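Local coordinates for putative peptide ABC-transport system periplasmic peptide-binding protein (Campylobacter jejuni, PDB 4OEV) that binds nickel(II) in the periplasm, here together with oxalate, probably to deliver it to an ABC-type importer, and belongs to a family generally annotated for peptide transport, at residues A[101-109]-A[121-132]; A[213-222]-A[462-470]. All coordinates share one frame; numbering follows the deposited sequence.

Interaction 1. Residues A[101-109]-A[121-132]; sequences YVNFEDIKS and TLFKPYPAFLDA
Ile107 and Leu122 pair at the open end of the antiparallel beta hairpin formed by strands 107-114 and 117-122, next to a classic beta bulge in which Lys108 and Ser109 both face Thr121. Thr121 O accepts from both N-H groups, at 2.7 Å from Lys108 N and 3.1 Å from Ser109 N, while Thr121 N returns a straighter bond to Ser109 O. The closely packed part is apolar. Ile107 CG1 touches Leu122 CD2, and its CD1 meets Phe129 CE1 at 3.8 Å, crossing that side chain at about a right angle. Phe104 CD2 comes to the edge of the same Phe129 ring; Tyr63 meets Phe129 edge-to-face and touches Leu122, and Ile88 of helix 81-92 touches Ile107. Phe104 CZ lies near Ala132 O. A water accepts from Asn103 ND2 and donates to this oxygen, bridging the weakly bonded turn 101-104 to the backbone of helix 129-132 beside the contact of Asn103 CB with Ala132 CB.

The solvent side is looser. There Lys108 CB sits over the Phe123 face, 3.7 Å from the ring centroid in a CH-pi contact, and with CG anti to the backbone N (chi1 179°) the extended chain carries CG and CD on past CE1. A water joins Ser109 OG to Thr121 OG1 beyond the bulge. Between the two regions lies buried Asp106, whose backbone O receives Phe123 N. Its carboxylate reaches the 123-126 loop: OD1 takes Lys124 N at 3.2 Å on the syn lone pair, and OD2 lies just 2.6 Å from Lys124 O.

Interaction 2. Residues A[213-222]-A[462-470]; sequences DAALIDVSLL and FALVYNKDL
Ala215 and Val465 exchange two backbone hydrogen bonds, Ala215 N to Val465 O at 3.2 Å and Val465 N to Ala215 O at 2.9 Å, and form the hydrogen-bonded pair at the middle of this antiparallel contact. Asn467 N to Asp213 O and Ile217 N to Ala463 O carry the pairing on in both directions. Beyond the latter bond, a water donates to Ile217 O and accepts from Ala463 N, extending the link where the strands separate.

On the face that carries Ala215 and Val465, Ile217 CG1 packs against Val465 CG2 at 3.5 Å. Val465 CG2 lies anti to its own carbonyl carbon, with CG1 anti to the backbone N (chi1 -179°), and this branch also meets Leu222 CD2 at 3.7 Å. Leu222 folds back over the strand, its CD1 resting on Ala463 CB, and both leucine methyls touch that alanine. On the other face Leu216 splits its branches: CD1 reaches Phe462 CD1 at 3.8 Å, and CD2 lies by Leu464 CB. Ala214 CB fits among Leu464 CD1, Tyr466 CB and Leu470 CD2.

Further out, helix 200-208 covers the first face through Ala203 and Leu207. Asp213 is held by Ile8 N and a salt bridge to Lys494. Strand 231-236 bonds to the opposite edge of 462-467, and strand 6-11 bonds to Asp213 and Ala214. The contact thus joins segments 240 residues apart in the six-stranded antiparallel sheet, branched or curled, in which 454-467 pairs with several strands of this family 5 solute-binding protein.

The two contacts lie on opposite sides of the chain's centre, each about 20 Å from it, with their own centres about 38 Å apart and nearest atoms about 18 Å apart. Interaction 1 is local in sequence, joining the two strands at the open end of a hairpin, whereas interaction 2 brings a late strand back to one from far earlier in the chain. Neither contributes a nickel ligand. Interaction 2 comes nearer to the metal: the side chain of Phe462 is about 9 Å from the nickel ion and from oxalate, whose pocket includes His26, His480 and His481. Interaction 1 is connected to a later part of the chain through Asp391 and Arg429.

Interaction 1. Residues A[101-109]-A[121-132]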
# COMPACT_ATOMS: atom_id res chain seq x y z
N TYR A 101 1.22 6.19 -13.03
CA TYR A 101 0.79 6.37 -14.42
C TYR A 101 -0.69 5.98 -14.65
O TYR A 101 -1.46 6.70 -15.27
CB TYR A 101 1.73 5.58 -15.34
CG TYR A 101 1.25 5.58 -16.79
CD1 TYR A 101 0.65 4.45 -17.37
CD2 TYR A 101 1.37 6.72 -17.57
CE1 TYR A 101 0.20 4.50 -18.71
CE2 TYR A 101 0.92 6.76 -18.88
CZ TYR A 101 0.36 5.64 -19.45
OH TYR A 101 -0.09 5.72 -20.73
N VAL A 102 -1.10 4.84 -14.10
CA VAL A 102 -2.44 4.29 -14.35
C VAL A 102 -3.53 5.13 -13.68
O VAL A 102 -4.72 4.96 -13.97
CB VAL A 102 -2.53 2.78 -13.90
CG1 VAL A 102 -1.61 1.93 -14.74
CG2 VAL A 102 -2.20 2.67 -12.39
N ASN A 103 -3.15 6.04 -12.77
CA ASN A 103 -4.11 6.90 -12.11
C ASN A 103 -4.36 8.14 -12.97
O ASN A 103 -5.31 8.91 -12.67
CB ASN A 103 -3.66 7.35 -10.70
CG ASN A 103 -3.55 6.17 -9.73
OD1 ASN A 103 -3.64 5.03 -10.13
ND2 ASN A 103 -3.39 6.48 -8.45
N PHE A 104 -3.48 8.39 -13.93
CA PHE A 104 -3.59 9.61 -14.78
C PHE A 104 -3.63 9.40 -16.28
O PHE A 104 -3.76 10.39 -17.02
CB PHE A 104 -2.45 10.56 -14.44
CG PHE A 104 -2.50 11.03 -13.02
CD1 PHE A 104 -1.98 10.23 -12.00
CD2 PHE A 104 -3.12 12.22 -12.69
CE1 PHE A 104 -2.07 10.64 -10.67
CE2 PHE A 104 -3.18 12.64 -11.35
CZ PHE A 104 -2.67 11.85 -10.35
N GLU A 105 -3.54 8.14 -16.75
CA GLU A 105 -3.52 7.84 -18.19
C GLU A 105 -4.80 8.25 -18.88
O GLU A 105 -4.85 8.44 -20.10
CB GLU A 105 -3.28 6.34 -18.45
CG GLU A 105 -4.39 5.46 -17.82
CD GLU A 105 -4.16 3.97 -18.06
OE1 GLU A 105 -3.35 3.68 -18.98
OE2 GLU A 105 -4.69 3.11 -17.28
N ASP A 106 -5.85 8.37 -18.09
CA ASP A 106 -7.16 8.63 -18.62
C ASP A 106 -7.48 10.13 -18.82
O ASP A 106 -8.59 10.50 -19.21
CB ASP A 106 -8.18 8.01 -17.70
CG ASP A 106 -9.57 8.14 -18.21
OD1 ASP A 106 -9.78 7.92 -19.43
OD2 ASP A 106 -10.43 8.60 -17.42
N ILE A 107 -6.48 10.98 -18.60
CA ILE A 107 -6.65 12.42 -18.78
C ILE A 107 -6.40 12.78 -20.23
O ILE A 107 -5.31 12.50 -20.76
CB ILE A 107 -5.69 13.18 -17.90
CG1 ILE A 107 -6.09 12.92 -16.46
CG2 ILE A 107 -5.73 14.73 -18.24
CD1 ILE A 107 -5.02 13.21 -15.55
N LYS A 108 -7.39 13.37 -20.88
CA LYS A 108 -7.24 13.76 -22.26
C LYS A 108 -6.58 15.13 -22.41
O LYS A 108 -5.67 15.29 -23.22
CB LYS A 108 -8.59 13.77 -22.95
CG LYS A 108 -8.51 14.19 -24.43
CD LYS A 108 -9.84 14.02 -25.04
CE LYS A 108 -9.79 14.42 -26.51
NZ LYS A 108 -11.08 14.08 -27.17
N SER A 109 -7.04 16.11 -21.62
CA SER A 109 -6.52 17.47 -21.67
C SER A 109 -6.66 18.17 -20.32
O SER A 109 -7.61 17.90 -19.57
CB SER A 109 -7.28 18.30 -22.72
OG SER A 109 -8.65 18.37 -22.35
N THR A 121 -10.20 17.39 -18.74
CA THR A 121 -11.12 16.56 -19.49
C THR A 121 -10.54 15.14 -19.65
O THR A 121 -9.36 14.93 -19.94
CB THR A 121 -11.45 17.17 -20.89
OG1 THR A 121 -12.16 18.40 -20.72
CG2 THR A 121 -12.32 16.21 -21.68
N LEU A 122 -11.42 14.18 -19.46
CA LEU A 122 -11.01 12.77 -19.46
C LEU A 122 -11.53 12.05 -20.69
O LEU A 122 -12.54 12.44 -21.26
CB LEU A 122 -11.53 12.07 -18.23
CG LEU A 122 -11.20 12.54 -16.81
CD1 LEU A 122 -11.91 11.58 -15.86
CD2 LEU A 122 -9.69 12.52 -16.64
N PHE A 123 -10.88 10.96 -21.08
CA PHE A 123 -11.38 10.15 -22.20
C PHE A 123 -12.67 9.40 -21.82
O PHE A 123 -13.61 9.28 -22.61
CB PHE A 123 -10.33 9.13 -22.65
CG PHE A 123 -9.11 9.72 -23.27
CD1 PHE A 123 -9.14 10.25 -24.55
CD2 PHE A 123 -7.90 9.71 -22.58
CE1 PHE A 123 -8.01 10.76 -25.12
CE2 PHE A 123 -6.76 10.25 -23.15
CZ PHE A 123 -6.82 10.77 -24.42
N LYS A 124 -12.66 8.83 -20.62
CA LYS A 124 -13.78 8.07 -20.10
C LYS A 124 -13.87 8.36 -18.60
O LYS A 124 -12.91 8.86 -18.02
CB LYS A 124 -13.60 6.57 -20.42
CG LYS A 124 -12.24 6.04 -20.16
CD LYS A 124 -12.01 4.70 -20.83
CE LYS A 124 -10.72 4.72 -21.64
NZ LYS A 124 -10.04 3.37 -21.67
N PRO A 125 -15.01 8.04 -17.96
CA PRO A 125 -15.09 8.42 -16.54
C PRO A 125 -14.04 7.70 -15.70
O PRO A 125 -13.68 6.57 -16.04
CB PRO A 125 -16.51 7.96 -16.13
CG PRO A 125 -17.26 7.76 -17.45
CD PRO A 125 -16.22 7.34 -18.44
N TYR A 126 -13.56 8.34 -14.62
CA TYR A 126 -12.63 7.72 -13.69
C TYR A 126 -12.95 8.32 -12.34
O TYR A 126 -12.30 9.28 -11.92
CB TYR A 126 -11.16 7.98 -14.09
CG TYR A 126 -10.16 7.26 -13.22
CD1 TYR A 126 -10.17 5.85 -13.10
CD2 TYR A 126 -9.19 7.97 -12.52
CE1 TYR A 126 -9.26 5.21 -12.28
CE2 TYR A 126 -8.30 7.35 -11.74
CZ TYR A 126 -8.31 5.96 -11.61
OH TYR A 126 -7.40 5.36 -10.79
N PRO A 127 -13.99 7.80 -11.68
CA PRO A 127 -14.47 8.37 -10.42
C PRO A 127 -13.36 8.43 -9.37
O PRO A 127 -13.38 9.33 -8.52
CB PRO A 127 -15.55 7.38 -9.96
CG PRO A 127 -15.87 6.53 -11.13
CD PRO A 127 -14.73 6.58 -12.06
N ALA A 128 -12.38 7.54 -9.46
CA ALA A 128 -11.29 7.53 -8.49
C ALA A 128 -10.40 8.77 -8.60
O ALA A 128 -9.48 8.96 -7.81
CB ALA A 128 -10.45 6.28 -8.65
N PHE A 129 -10.67 9.64 -9.58
CA PHE A 129 -9.77 10.74 -9.88
C PHE A 129 -9.52 11.70 -8.70
O PHE A 129 -8.41 12.20 -8.53
CB PHE A 129 -10.33 11.58 -11.07
CG PHE A 129 -9.34 12.53 -11.67
CD1 PHE A 129 -8.02 12.16 -11.84
CD2 PHE A 129 -9.77 13.80 -12.18
CE1 PHE A 129 -7.10 13.02 -12.41
CE2 PHE A 129 -8.86 14.66 -12.75
CZ PHE A 129 -7.52 14.29 -12.89
N LEU A 130 -10.57 12.03 -7.94
CA LEU A 130 -10.41 12.97 -6.82
C LEU A 130 -9.52 12.34 -5.75
O LEU A 130 -8.68 13.03 -5.17
CB LEU A 130 -11.76 13.34 -6.24
CG LEU A 130 -12.53 14.31 -7.15
CD1 LEU A 130 -13.95 14.50 -6.62
CD2 LEU A 130 -11.79 15.65 -7.22
N ASP A 131 -9.68 11.04 -5.51
CA ASP A 131 -8.79 10.35 -4.57
C ASP A 131 -7.39 10.42 -5.13
O ASP A 131 -6.44 10.65 -4.39
CB ASP A 131 -9.18 8.86 -4.35
CG ASP A 131 -10.26 8.70 -3.31
OD1 ASP A 131 -10.89 9.74 -2.96
OD2 ASP A 131 -10.42 7.56 -2.81
N ALA A 132 -7.27 10.23 -6.45
CA ALA A 132 -5.96 10.22 -7.12
C ALA A 132 -5.26 11.56 -7.01
O ALA A 132 -4.03 11.63 -6.98
CB ALA A 132 -6.12 9.83 -8.59
O HOH W 1 -2.42 9.13 -7.41
O HOH W 2 -10.08 19.92 -20.58

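Interaction 2. Residues A[213-222]-A[462-470]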
# COMPACT_ATOMS: atom_id res chain seq x y z
N ASP A 213 10.75 8.33 19.15
CA ASP A 213 9.53 8.71 19.87
C ASP A 213 8.36 7.81 19.60
O ASP A 213 7.44 7.75 20.40
CB ASP A 213 9.10 10.15 19.48
CG ASP A 213 9.99 11.21 20.09
OD1 ASP A 213 10.20 11.17 21.32
OD2 ASP A 213 10.44 12.11 19.33
N ALA A 214 8.36 7.17 18.44
CA ALA A 214 7.20 6.40 17.97
C ALA A 214 7.61 5.43 16.89
O ALA A 214 8.50 5.73 16.10
CB ALA A 214 6.11 7.33 17.43
N ALA A 215 6.89 4.31 16.84
CA ALA A 215 7.04 3.29 15.78
C ALA A 215 5.80 2.41 15.73
O ALA A 215 5.10 2.25 16.76
CB ALA A 215 8.26 2.44 16.01
N LEU A 216 5.50 1.83 14.57
CA LEU A 216 4.51 0.73 14.56
C LEU A 216 5.23 -0.53 15.01
O LEU A 216 6.35 -0.83 14.54
CB LEU A 216 3.90 0.48 13.18
CG LEU A 216 3.17 1.66 12.58
CD1 LEU A 216 2.60 1.22 11.17
CD2 LEU A 216 2.09 2.09 13.51
N ILE A 217 4.60 -1.27 15.91
CA ILE A 217 5.22 -2.45 16.53
C ILE A 217 4.39 -3.74 16.34
O ILE A 217 3.21 -3.79 16.69
CB ILE A 217 5.43 -2.23 18.05
CG1 ILE A 217 6.35 -1.04 18.29
CG2 ILE A 217 6.00 -3.51 18.71
CD1 ILE A 217 7.73 -1.14 17.61
N ASP A 218 5.02 -4.78 15.80
CA ASP A 218 4.31 -6.05 15.65
C ASP A 218 3.69 -6.58 16.94
O ASP A 218 4.27 -6.46 18.02
CB ASP A 218 5.23 -7.13 15.10
CG ASP A 218 4.45 -8.35 14.69
OD1 ASP A 218 4.56 -9.40 15.35
OD2 ASP A 218 3.70 -8.24 13.70
N VAL A 219 2.52 -7.19 16.81
CA VAL A 219 1.79 -7.71 17.94
C VAL A 219 2.67 -8.69 18.76
O VAL A 219 2.50 -8.80 19.97
CB VAL A 219 0.47 -8.39 17.47
CG1 VAL A 219 0.77 -9.59 16.56
CG2 VAL A 219 -0.36 -8.83 18.62
N SER A 220 3.66 -9.31 18.12
CA SER A 220 4.51 -10.28 18.82
C SER A 220 5.43 -9.63 19.84
O SER A 220 6.03 -10.31 20.69
CB SER A 220 5.36 -11.07 17.83
OG SER A 220 6.38 -10.25 17.27
N LEU A 221 5.52 -8.31 19.78
CA LEU A 221 6.45 -7.57 20.61
C LEU A 221 5.77 -6.63 21.57
O LEU A 221 6.45 -5.96 22.34
CB LEU A 221 7.43 -6.79 19.73
CG LEU A 221 8.37 -7.66 18.90
CD1 LEU A 221 8.95 -6.91 17.71
CD2 LEU A 221 9.50 -8.22 19.78
N LEU A 222 4.43 -6.60 21.58
CA LEU A 222 3.69 -5.58 22.33
C LEU A 222 3.75 -5.81 23.84
O LEU A 222 3.56 -4.88 24.67
CB LEU A 222 2.23 -5.55 21.90
CG LEU A 222 1.92 -4.76 20.62
CD1 LEU A 222 0.41 -4.70 20.42
CD2 LEU A 222 2.59 -3.36 20.60
N PHE A 462 -2.99 -2.29 13.41
CA PHE A 462 -1.64 -1.87 13.69
C PHE A 462 -1.57 -1.29 15.07
O PHE A 462 -2.54 -0.70 15.56
CB PHE A 462 -1.15 -0.85 12.64
CG PHE A 462 -0.72 -1.50 11.36
CD1 PHE A 462 0.57 -1.99 11.22
CD2 PHE A 462 -1.61 -1.63 10.31
CE1 PHE A 462 0.98 -2.65 10.06
CE2 PHE A 462 -1.20 -2.29 9.12
CZ PHE A 462 0.08 -2.78 9.00
N ALA A 463 -0.42 -1.48 15.71
CA ALA A 463 -0.20 -0.92 17.02
C ALA A 463 0.81 0.21 16.92
O ALA A 463 2.00 -0.03 16.67
CB ALA A 463 0.29 -2.04 18.03
N LEU A 464 0.33 1.45 17.07
CA LEU A 464 1.23 2.58 17.14
C LEU A 464 1.73 2.74 18.56
O LEU A 464 0.97 3.09 19.48
CB LEU A 464 0.55 3.88 16.66
CG LEU A 464 1.36 5.17 16.85
CD1 LEU A 464 2.78 5.04 16.31
CD2 LEU A 464 0.61 6.34 16.15
N VAL A 465 3.01 2.50 18.76
CA VAL A 465 3.52 2.62 20.12
C VAL A 465 4.27 3.93 20.29
O VAL A 465 5.18 4.23 19.52
CB VAL A 465 4.45 1.49 20.52
CG1 VAL A 465 4.89 1.71 21.95
CG2 VAL A 465 3.75 0.14 20.36
N TYR A 466 3.91 4.70 21.28
CA TYR A 466 4.48 6.05 21.33
C TYR A 466 4.89 6.51 22.73
O TYR A 466 4.19 6.30 23.73
CB TYR A 466 3.48 7.06 20.69
CG TYR A 466 2.15 7.13 21.44
CD1 TYR A 466 1.11 6.24 21.13
CD2 TYR A 466 1.96 8.02 22.47
CE1 TYR A 466 -0.07 6.26 21.85
CE2 TYR A 466 0.77 8.06 23.19
CZ TYR A 466 -0.24 7.17 22.85
OH TYR A 466 -1.41 7.20 23.56
N ASN A 467 6.03 7.17 22.78
CA ASN A 467 6.43 7.94 23.96
C ASN A 467 5.25 8.74 24.52
O ASN A 467 4.61 9.51 23.80
CB ASN A 467 7.59 8.85 23.60
CG ASN A 467 8.05 9.66 24.76
OD1 ASN A 467 7.93 10.87 24.77
ND2 ASN A 467 8.58 8.97 25.76
N LYS A 468 4.95 8.53 25.81
CA LYS A 468 3.75 9.06 26.42
C LYS A 468 3.70 10.58 26.40
O LYS A 468 2.66 11.17 26.68
CB LYS A 468 3.63 8.56 27.88
CG LYS A 468 2.19 8.52 28.42
CD LYS A 468 1.30 7.69 27.49
CE LYS A 468 -0.03 7.32 28.14
NZ LYS A 468 -0.82 6.42 27.24
N ASP A 469 4.85 11.20 26.17
CA ASP A 469 4.92 12.65 26.08
C ASP A 469 4.24 13.14 24.81
O ASP A 469 3.99 14.32 24.69
CB ASP A 469 6.38 13.14 26.11
CG ASP A 469 7.04 12.95 27.47
OD1 ASP A 469 6.33 13.05 28.51
OD2 ASP A 469 8.26 12.66 27.48
N LEU A 470 3.98 12.24 23.85
CA LEU A 470 3.42 12.66 22.56
C LEU A 470 1.92 13.01 22.58
O LEU A 470 1.07 12.16 22.85
CB LEU A 470 3.64 11.58 21.52
CG LEU A 470 4.65 11.94 20.44
CD1 LEU A 470 6.00 12.14 21.09
CD2 LEU A 470 4.71 10.86 19.37
O HOH W 3 1.27 -3.51 14.59